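Local structure of galectin-1 (Bufo arenarum, 1A78) at residues F42-F46 with V88-Y92; V18-I24 with L126-T132; A6-L12 with S117-S122. The protein binds beta-galactosides as a homodimeric galectin, probably recognises a range of complex carbohydrates, and may regulate apoptosis and cell differentiation. All coordinates share one frame; numbering follows the deposited sequence.

Contact 1: residues F42-F46 with V88-Y92; sequences FLLHF and VCFEY. With YIO (1-thio-beta-D-galactopyranose), chain C.
The ring of Phe90 turns its edge to the face of Phe46, a T-shaped pair with centroids 5.9 Å apart and planes at 81°; the nearest atoms are Phe90 CE2 and Phe46 CG, 4.3 Å apart. Beside it, Leu44 reaches across at about a right angle to the Phe90 side chain and lays its CD2 3.8 Å from Phe90 CD2. With CG anti to the backbone N (chi1 171°), Leu44 sends this branch toward the strand of the facing sheet. Looser contacts close the ends: Phe46 CZ lies 4.4 Å from Val88 CG1, and Leu43 CD2 4.4 Å from Tyr92 CE1. The Tyr92 hydroxyl is held by Leu115 O. Leu43 and Leu44 both face the core through a classic beta bulge opposite Leu35. On the other side of the strand His45 NE2 gives a weak, bent hydrogen bond of 2.9 Å to O4 of the thiogalactose, while Asn34 OD1 binds His45 ND1 and fixes the turn of the imidazole. Arg49, Asn62 and Glu72 also hydrogen-bond this sugar. The axes of 44-46 and 88-92 come within 11.4 Å, nearly antiparallel, in the hydrophobic core of the galectin beta sandwich, with the galactose site on the outer face of one sheet.

Contact 2: residues V18-I24 with L126-T132; sequences VEIKGSI and LAFKSIT
Glu19 and Thr132 exchange backbone bonds in both directions, Glu19 N to Thr132 O at 2.9 Å and Thr132 N to Glu19 O, and set the antiparallel register between 18-24 and 126-132. Farther along, Lys21 N binds Ser130 O, and Lys21 O accepts from both Lys129 N (2.9 Å) and Ser130 N (3.2 Å). This double grip marks a classic beta bulge, past which Ala127 N binds Ser23 O.

The polar side chains gather on the face of Glu19, Lys21, Ser130 and Thr132. One water accepts hydrogen bonds from Ser130 OG and Thr132 OG1 and donates to Glu19 O and, at 2.8 Å, to Glu19 OE2, tying both strands together. A bend at chi3 (-52°) brings Lys21 NZ back to Glu19 OE2, a salt bridge of 3.2 Å that would further steady the carboxylate. Glu19 OE1 makes a weak hydrogen bond to a bound dithiothreitol, probably from the crystallisation liquor.

On the reverse face Ile20 CD1 meets Ile131 CG1 at 4.3 Å, and beside it Val18 CG2 lies 3.8 Å from Ile131 CG1. At the loop end of the ladder Leu126 CD1 packs on Ile24 CG1 at 3.9 Å.

Strand 16-23 is flanked on its other edge by 85-92; Ile20 packs on Leu121 and Ile131 on Val7, across the sandwich. Ser130 to Thr132 pair with the second subunit in an antiparallel ladder, carrying the sheet across the dimer interface.

Contact 3: residues A6-L12 with S117-S122; sequences AVTNLNL and SIPFLS
Leu121 packs beside Val7 and against Leu10, its CB 3.9 Å from Leu10 CD2 and 4.2 Å from Val7 CB. In Leu10 a chi1 of -179° swings CG away from the backbone N and brings CD2 across Leu121 CB at an oblique angle. Farther along the same inward face Leu12 CB meets Ile118 CB at 4.0 Å, and Ile131 and Tyr92 of the opposing sheet cover this apolar row. On the reverse face Ala6 CB touches Phe120 CE1, while the edge of the Phe120 ring is turned to Thr8 OG1.

Backbone bonds join the strands around these side chains. Val7 N reaches Leu121 O at 2.6 Å, and Leu121 N returns to Val7 O. The ladder is then interrupted: Leu10 N binds Pro119 O from above the carbonyl plane. Beyond this Ile118 N bonds to Leu12 O at 2.7 Å, with a longer return from Leu12 N to Ile118 O. Asn11 and Leu12 both face Ile118, a G1 beta bulge, with Asn11 in the left-handed region as is usual for the first residue of such a bulge.

At the polar edge Ser117 OG donates to Asn11 OD1 (3.1 Å), approaching from above the amide plane. Strand 6-12 is outermost in its chain, and Ala6 to Thr8 pair with the second subunit in an antiparallel ladder, so the six-stranded sheet of this beta sandwich continues across the galectin dimer.

How the contacts relate
Contact 1 spans the interior between the two sheets, whereas contacts 2 and 3 are ladders at the edges that meet the second subunit, one in each sheet. Their cores merge: Val18 CG1 of contact 2 lies 3.6 Å from Leu12 CD2 of contact 3, and Tyr92 CD2 of contact 1 lies 3.6 Å from Ile118 CD1 of contact 3. Contacts 1 and 2 also share a sheet, where Ile20 N and Val88 O are 2.8 Å apart, probably hydrogen-bonded. His45 in contact 1 touches the sugar directly; the side chains of Ser122 and Leu126 remain about 11 and 14 Å from the thiogalactose. Neither ladder touches the sugar, though Ser122 of contact 3 shares Asn34 with His45.

Contact 1: residues F42-F46 with V88-Y92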
loop_
_atom_site.group_PDB
_atom_site.type_symbol
_atom_site.label_atom_id
_atom_site.label_comp_id
_atom_site.label_asym_id
_atom_site.label_seq_id
_atom_site.Cartn_x
_atom_site.Cartn_y
_atom_site.Cartn_z
ATOM N N PHE A 42 15.707 -3.747 8.096
ATOM C CA PHE A 42 15.444 -3.928 6.672
ATOM C C PHE A 42 16.138 -5.183 6.193
ATOM O O PHE A 42 17.267 -5.448 6.558
ATOM C CB PHE A 42 15.988 -2.761 5.854
ATOM C CG PHE A 42 15.352 -1.433 6.171
ATOM C CD1 PHE A 42 14.041 -1.359 6.674
ATOM C CD2 PHE A 42 16.040 -0.249 5.918
ATOM C CE1 PHE A 42 13.429 -0.128 6.911
ATOM C CE2 PHE A 42 15.433 0.998 6.154
ATOM C CZ PHE A 42 14.128 1.054 6.648
ATOM N N LEU A 43 15.413 -6.020 5.467
ATOM C CA LEU A 43 15.995 -7.220 4.887
ATOM C C LEU A 43 16.692 -6.654 3.651
ATOM O O LEU A 43 17.794 -7.056 3.328
ATOM C CB LEU A 43 14.897 -8.203 4.479
ATOM C CG LEU A 43 15.122 -9.692 4.738
ATOM C CD1 LEU A 43 15.404 -9.961 6.227
ATOM C CD2 LEU A 43 13.879 -10.460 4.282
ATOM N N LEU A 44 16.082 -5.633 3.048
ATOM C CA LEU A 44 16.620 -4.965 1.886
ATOM C C LEU A 44 16.332 -3.476 1.870
ATOM O O LEU A 44 15.179 -3.081 1.984
ATOM C CB LEU A 44 16.028 -5.540 0.575
ATOM C CG LEU A 44 16.370 -4.766 -0.742
ATOM C CD1 LEU A 44 17.896 -4.744 -1.000
ATOM C CD2 LEU A 44 15.697 -5.374 -1.947
ATOM N N HIS A 45 17.390 -2.667 1.774
ATOM C CA HIS A 45 17.297 -1.212 1.606
ATOM C C HIS A 45 17.884 -1.009 0.194
ATOM O O HIS A 45 19.085 -1.237 -0.036
ATOM C CB HIS A 45 18.127 -0.433 2.637
ATOM C CG HIS A 45 18.338 1.020 2.286
ATOM N ND1 HIS A 45 17.410 2.006 2.561
ATOM C CD2 HIS A 45 19.385 1.655 1.702
ATOM C CE1 HIS A 45 17.869 3.181 2.162
ATOM N NE2 HIS A 45 19.066 2.998 1.638
ATOM N N PHE A 46 17.002 -0.667 -0.741
ATOM C CA PHE A 46 17.321 -0.447 -2.145
ATOM C C PHE A 46 17.414 1.061 -2.374
ATOM O O PHE A 46 16.400 1.733 -2.486
ATOM C CB PHE A 46 16.197 -1.067 -2.973
ATOM C CG PHE A 46 16.303 -0.818 -4.429
ATOM C CD1 PHE A 46 15.754 0.326 -4.988
ATOM C CD2 PHE A 46 16.967 -1.717 -5.242
ATOM C CE1 PHE A 46 15.876 0.575 -6.332
ATOM C CE2 PHE A 46 17.094 -1.482 -6.602
ATOM C CZ PHE A 46 16.552 -0.335 -7.150
ATOM N N VAL A 88 9.624 -0.930 -10.075
ATOM C CA VAL A 88 10.578 -1.951 -9.639
ATOM C C VAL A 88 9.790 -3.119 -9.038
ATOM O O VAL A 88 8.747 -2.907 -8.419
ATOM C CB VAL A 88 11.573 -1.392 -8.522
ATOM C CG1 VAL A 88 12.771 -2.332 -8.338
ATOM C CG2 VAL A 88 12.060 0.013 -8.859
ATOM N N CYS A 89 10.307 -4.334 -9.181
ATOM C CA CYS A 89 9.665 -5.510 -8.629
ATOM C C CYS A 89 10.688 -6.275 -7.817
ATOM O O CYS A 89 11.868 -6.307 -8.155
ATOM C CB CYS A 89 9.121 -6.383 -9.739
ATOM S SG CYS A 89 8.356 -5.397 -10.997
ATOM N N PHE A 90 10.226 -6.844 -6.713
ATOM C CA PHE A 90 11.057 -7.595 -5.800
ATOM C C PHE A 90 10.386 -8.922 -5.592
ATOM O O PHE A 90 9.237 -8.989 -5.165
ATOM C CB PHE A 90 11.146 -6.887 -4.437
ATOM C CG PHE A 90 11.489 -5.457 -4.528
ATOM C CD1 PHE A 90 10.501 -4.510 -4.717
ATOM C CD2 PHE A 90 12.817 -5.045 -4.466
ATOM C CE1 PHE A 90 10.824 -3.160 -4.859
ATOM C CE2 PHE A 90 13.163 -3.697 -4.603
ATOM C CZ PHE A 90 12.172 -2.753 -4.803
ATOM N N GLU A 91 11.138 -9.977 -5.825
ATOM C CA GLU A 91 10.656 -11.315 -5.677
ATOM C C GLU A 91 11.413 -11.869 -4.496
ATOM O O GLU A 91 12.638 -11.763 -4.437
ATOM C CB GLU A 91 10.979 -12.092 -6.945
ATOM C CG GLU A 91 10.387 -13.479 -7.018
ATOM C CD GLU A 91 11.001 -14.264 -8.154
ATOM O OE1 GLU A 91 10.987 -13.781 -9.317
ATOM O OE2 GLU A 91 11.555 -15.341 -7.876
ATOM N N TYR A 92 10.693 -12.477 -3.562
ATOM C CA TYR A 92 11.294 -13.022 -2.360
ATOM C C TYR A 92 11.420 -14.525 -2.432
ATOM O O TYR A 92 10.457 -15.228 -2.705
ATOM C CB TYR A 92 10.450 -12.613 -1.146
ATOM C CG TYR A 92 10.883 -13.168 0.190
ATOM C CD1 TYR A 92 12.233 -13.372 0.496
ATOM C CD2 TYR A 92 9.939 -13.454 1.174
ATOM C CE1 TYR A 92 12.619 -13.838 1.747
ATOM C CE2 TYR A 92 10.324 -13.924 2.432
ATOM C CZ TYR A 92 11.657 -14.109 2.712
ATOM O OH TYR A 92 12.028 -14.552 3.964
HETATM C C1 YIO C . 24.180 5.341 4.305
HETATM C C2 YIO C . 22.891 6.079 4.047
HETATM C C3 YIO C . 21.708 5.199 4.397
HETATM C C4 YIO C . 21.772 3.967 3.536
HETATM C C5 YIO C . 23.110 3.263 3.762
HETATM C C6 YIO C . 23.303 2.084 2.844
HETATM O O2 YIO C . 22.855 7.252 4.828
HETATM O O3 YIO C . 20.507 5.896 4.122
HETATM O O4 YIO C . 21.620 4.341 2.177
HETATM O O5 YIO C . 24.223 4.147 3.528
HETATM O O6 YIO C . 24.326 1.244 3.355
HETATM S S1 YIO C . 25.464 6.389 3.572
#

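Contact 2: residues V18-I24 with L126-T132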
loop_
_atom_site.group_PDB
_atom_site.type_symbol
_atom_site.label_atom_id
_atom_site.label_comp_id
_atom_site.label_asym_id
_atom_site.label_seq_id
_atom_site.Cartn_x
_atom_site.Cartn_y
_atom_site.Cartn_z
ATOM N N VAL A 18 6.341 -8.168 -5.107
ATOM C CA VAL A 18 5.675 -6.894 -4.961
ATOM C C VAL A 18 6.287 -5.963 -6.004
ATOM O O VAL A 18 7.491 -5.967 -6.224
ATOM C CB VAL A 18 5.771 -6.335 -3.485
ATOM C CG1 VAL A 18 7.153 -6.453 -2.923
ATOM C CG2 VAL A 18 5.313 -4.915 -3.417
ATOM N N GLU A 19 5.445 -5.237 -6.713
ATOM C CA GLU A 19 5.893 -4.318 -7.730
ATOM C C GLU A 19 5.470 -2.926 -7.292
ATOM O O GLU A 19 4.289 -2.702 -7.015
ATOM C CB GLU A 19 5.214 -4.659 -9.062
ATOM C CG GLU A 19 5.347 -3.582 -10.146
ATOM C CD GLU A 19 4.255 -3.674 -11.205
ATOM O OE1 GLU A 19 4.387 -4.492 -12.146
ATOM O OE2 GLU A 19 3.259 -2.923 -11.093
ATOM N N ILE A 20 6.423 -2.005 -7.195
ATOM C CA ILE A 20 6.126 -0.635 -6.809
ATOM C C ILE A 20 6.207 0.228 -8.055
ATOM O O ILE A 20 6.984 -0.060 -8.949
ATOM C CB ILE A 20 7.093 -0.107 -5.713
ATOM C CG1 ILE A 20 6.593 -0.511 -4.326
ATOM C CG2 ILE A 20 7.159 1.414 -5.734
ATOM C CD1 ILE A 20 6.673 -1.969 -4.049
ATOM N N LYS A 21 5.376 1.260 -8.127
ATOM C CA LYS A 21 5.347 2.158 -9.269
ATOM C C LYS A 21 5.157 3.549 -8.692
ATOM O O LYS A 21 4.337 3.740 -7.787
ATOM C CB LYS A 21 4.176 1.798 -10.159
ATOM C CG LYS A 21 4.395 2.091 -11.612
ATOM C CD LYS A 21 3.248 1.517 -12.416
ATOM C CE LYS A 21 3.042 0.038 -12.060
ATOM N NZ LYS A 21 1.752 -0.529 -12.571
ATOM N N GLY A 22 5.952 4.506 -9.162
ATOM C CA GLY A 22 5.849 5.849 -8.638
ATOM C C GLY A 22 6.555 6.860 -9.502
ATOM O O GLY A 22 7.033 6.533 -10.589
ATOM N N SER A 23 6.591 8.101 -9.032
ATOM C CA SER A 23 7.247 9.174 -9.756
ATOM C C SER A 23 8.471 9.740 -9.043
ATOM O O SER A 23 8.453 9.995 -7.827
ATOM C CB SER A 23 6.264 10.303 -10.062
ATOM O OG SER A 23 5.425 9.944 -11.139
ATOM N N ILE A 24 9.538 9.896 -9.826
ATOM C CA ILE A 24 10.804 10.438 -9.368
ATOM C C ILE A 24 10.758 11.936 -9.582
ATOM O O ILE A 24 10.413 12.400 -10.674
ATOM C CB ILE A 24 11.995 9.929 -10.219
ATOM C CG1 ILE A 24 12.132 8.412 -10.141
ATOM C CG2 ILE A 24 13.288 10.588 -9.759
ATOM C CD1 ILE A 24 13.370 7.902 -10.864
ATOM N N LEU A 126 10.055 9.197 -3.185
ATOM C CA LEU A 126 9.511 8.671 -4.425
ATOM C C LEU A 126 7.994 8.815 -4.280
ATOM O O LEU A 126 7.426 8.447 -3.246
ATOM C CB LEU A 126 9.903 7.201 -4.538
ATOM C CG LEU A 126 9.543 6.449 -5.800
ATOM C CD1 LEU A 126 10.317 6.990 -6.978
ATOM C CD2 LEU A 126 9.829 4.990 -5.586
ATOM N N ALA A 127 7.352 9.434 -5.265
ATOM C CA ALA A 127 5.900 9.613 -5.217
ATOM C C ALA A 127 5.197 8.310 -5.581
ATOM O O ALA A 127 5.365 7.795 -6.676
ATOM C CB ALA A 127 5.452 10.746 -6.156
ATOM N N PHE A 128 4.436 7.781 -4.634
ATOM C CA PHE A 128 3.680 6.547 -4.790
ATOM C C PHE A 128 2.547 6.644 -5.822
ATOM O O PHE A 128 1.850 7.645 -5.914
ATOM C CB PHE A 128 3.110 6.181 -3.413
ATOM C CG PHE A 128 2.093 5.076 -3.426
ATOM C CD1 PHE A 128 2.488 3.751 -3.488
ATOM C CD2 PHE A 128 0.734 5.371 -3.361
ATOM C CE1 PHE A 128 1.552 2.737 -3.485
ATOM C CE2 PHE A 128 -0.211 4.368 -3.360
ATOM C CZ PHE A 128 0.194 3.050 -3.421
ATOM N N LYS A 129 2.399 5.621 -6.642
ATOM C CA LYS A 129 1.302 5.600 -7.598
ATOM C C LYS A 129 0.530 4.304 -7.377
ATOM O O LYS A 129 -0.680 4.318 -7.293
ATOM C CB LYS A 129 1.795 5.725 -9.050
ATOM C CG LYS A 129 2.375 7.105 -9.368
ATOM C CD LYS A 129 2.465 7.371 -10.868
ATOM C CE LYS A 129 2.746 8.857 -11.146
ATOM N NZ LYS A 129 2.599 9.256 -12.593
ATOM N N SER A 130 1.255 3.204 -7.195
ATOM C CA SER A 130 0.661 1.909 -6.969
ATOM C C SER A 130 1.634 0.867 -6.404
ATOM O O SER A 130 2.862 1.018 -6.474
ATOM C CB SER A 130 0.006 1.404 -8.260
ATOM O OG SER A 130 0.968 1.063 -9.231
ATOM N N ILE A 131 1.056 -0.164 -5.799
ATOM C CA ILE A 131 1.770 -1.280 -5.218
ATOM C C ILE A 131 0.926 -2.508 -5.559
ATOM O O ILE A 131 -0.286 -2.498 -5.360
ATOM C CB ILE A 131 1.884 -1.128 -3.695
ATOM C CG1 ILE A 131 2.515 -2.374 -3.080
ATOM C CG2 ILE A 131 0.505 -0.866 -3.081
ATOM C CD1 ILE A 131 3.042 -2.134 -1.682
ATOM N N THR A 132 1.558 -3.558 -6.070
ATOM C CA THR A 132 0.840 -4.752 -6.465
ATOM C C THR A 132 1.529 -6.012 -5.989
ATOM O O THR A 132 2.733 -6.153 -6.163
ATOM C CB THR A 132 0.781 -4.844 -7.997
ATOM O OG1 THR A 132 0.381 -3.587 -8.539
ATOM C CG2 THR A 132 -0.207 -5.908 -8.441
HETATM O O HOH W 1 2.578 -1.284 -8.961
#

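Contact 3: residues A6-L12 with S117-S122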
loop_
_atom_site.group_PDB
_atom_site.type_symbol
_atom_site.label_atom_id
_atom_site.label_comp_id
_atom_site.label_asym_id
_atom_site.label_seq_id
_atom_site.Cartn_x
_atom_site.Cartn_y
_atom_site.Cartn_z
ATOM N N ALA A 6 4.232 3.970 3.794
ATOM C CA ALA A 6 4.694 2.830 4.579
ATOM C C ALA A 6 3.539 1.839 4.623
ATOM O O ALA A 6 2.428 2.213 5.007
ATOM C CB ALA A 6 5.050 3.249 5.959
ATOM N N VAL A 7 3.794 0.592 4.220
ATOM C CA VAL A 7 2.781 -0.457 4.177
ATOM C C VAL A 7 3.138 -1.455 5.233
ATOM O O VAL A 7 4.294 -1.852 5.317
ATOM C CB VAL A 7 2.781 -1.209 2.806
ATOM C CG1 VAL A 7 1.968 -2.459 2.886
ATOM C CG2 VAL A 7 2.265 -0.336 1.691
ATOM N N THR A 8 2.163 -1.876 6.033
ATOM C CA THR A 8 2.419 -2.858 7.068
ATOM C C THR A 8 1.516 -4.033 6.806
ATOM O O THR A 8 0.516 -3.864 6.140
ATOM C CB THR A 8 2.147 -2.271 8.422
ATOM O OG1 THR A 8 2.618 -0.915 8.426
ATOM C CG2 THR A 8 2.895 -3.056 9.487
ATOM N N ASN A 9 1.863 -5.220 7.301
ATOM C CA ASN A 9 1.066 -6.430 7.048
ATOM C C ASN A 9 1.118 -6.834 5.564
ATOM O O ASN A 9 0.170 -7.416 5.051
ATOM C CB ASN A 9 -0.410 -6.213 7.399
ATOM C CG ASN A 9 -0.769 -6.672 8.778
ATOM O OD1 ASN A 9 -0.400 -7.771 9.211
ATOM N ND2 ASN A 9 -1.545 -5.846 9.477
ATOM N N LEU A 10 2.194 -6.486 4.864
ATOM C CA LEU A 10 2.331 -6.823 3.447
ATOM C C LEU A 10 2.310 -8.341 3.232
ATOM O O LEU A 10 1.932 -8.812 2.167
ATOM C CB LEU A 10 3.639 -6.231 2.884
ATOM C CG LEU A 10 4.026 -6.407 1.401
ATOM C CD1 LEU A 10 3.126 -5.566 0.535
ATOM C CD2 LEU A 10 5.474 -5.994 1.154
ATOM N N ASN A 11 2.730 -9.094 4.243
ATOM C CA ASN A 11 2.803 -10.559 4.195
ATOM C C ASN A 11 3.381 -11.168 2.929
ATOM O O ASN A 11 2.773 -12.041 2.317
ATOM C CB ASN A 11 1.443 -11.200 4.504
ATOM C CG ASN A 11 1.550 -12.705 4.757
ATOM O OD1 ASN A 11 2.153 -13.134 5.749
ATOM N ND2 ASN A 11 0.990 -13.512 3.851
ATOM N N LEU A 12 4.566 -10.727 2.535
ATOM C CA LEU A 12 5.193 -11.278 1.341
ATOM C C LEU A 12 5.913 -12.547 1.763
ATOM O O LEU A 12 6.804 -12.496 2.593
ATOM C CB LEU A 12 6.169 -10.266 0.721
ATOM C CG LEU A 12 6.687 -10.505 -0.705
ATOM C CD1 LEU A 12 5.558 -10.384 -1.733
ATOM C CD2 LEU A 12 7.770 -9.496 -1.020
ATOM N N SER A 117 7.687 -14.496 6.533
ATOM C CA SER A 117 7.048 -13.606 5.580
ATOM C C SER A 117 7.602 -12.224 5.864
ATOM O O SER A 117 8.108 -11.982 6.952
ATOM C CB SER A 117 5.527 -13.595 5.735
ATOM O OG SER A 117 5.094 -12.721 6.758
ATOM N N ILE A 118 7.484 -11.314 4.899
ATOM C CA ILE A 118 7.960 -9.936 5.022
ATOM C C ILE A 118 6.785 -8.980 5.329
ATOM O O ILE A 118 5.996 -8.629 4.445
ATOM C CB ILE A 118 8.689 -9.491 3.727
ATOM C CG1 ILE A 118 9.901 -10.381 3.497
ATOM C CG2 ILE A 118 9.113 -8.034 3.828
ATOM C CD1 ILE A 118 10.599 -10.085 2.203
ATOM N N PRO A 119 6.723 -8.476 6.570
ATOM C CA PRO A 119 5.679 -7.573 7.056
ATOM C C PRO A 119 5.632 -6.143 6.612
ATOM O O PRO A 119 4.537 -5.601 6.463
ATOM C CB PRO A 119 5.893 -7.573 8.569
ATOM C CG PRO A 119 6.825 -8.734 8.855
ATOM C CD PRO A 119 7.689 -8.778 7.641
ATOM N N PHE A 120 6.792 -5.544 6.339
ATOM C CA PHE A 120 6.877 -4.105 6.069
ATOM C C PHE A 120 7.512 -3.619 4.789
ATOM O O PHE A 120 8.522 -4.151 4.345
ATOM C CB PHE A 120 7.635 -3.503 7.277
ATOM C CG PHE A 120 7.852 -2.013 7.223
ATOM C CD1 PHE A 120 6.875 -1.138 7.685
ATOM C CD2 PHE A 120 9.072 -1.493 6.807
ATOM C CE1 PHE A 120 7.106 0.227 7.748
ATOM C CE2 PHE A 120 9.309 -0.135 6.869
ATOM C CZ PHE A 120 8.323 0.732 7.346
ATOM N N LEU A 121 7.012 -2.491 4.308
ATOM C CA LEU A 121 7.518 -1.855 3.090
ATOM C C LEU A 121 7.360 -0.345 3.227
ATOM O O LEU A 121 6.335 0.114 3.696
ATOM C CB LEU A 121 6.709 -2.353 1.862
ATOM C CG LEU A 121 6.727 -1.885 0.385
ATOM C CD1 LEU A 121 6.552 -0.384 0.214
ATOM C CD2 LEU A 121 7.948 -2.367 -0.329
ATOM N N SER A 122 8.365 0.424 2.824
ATOM C CA SER A 122 8.259 1.878 2.851
ATOM C C SER A 122 9.070 2.462 1.703
ATOM O O SER A 122 10.008 1.819 1.206
ATOM C CB SER A 122 8.754 2.451 4.167
ATOM O OG SER A 122 10.075 2.026 4.439
#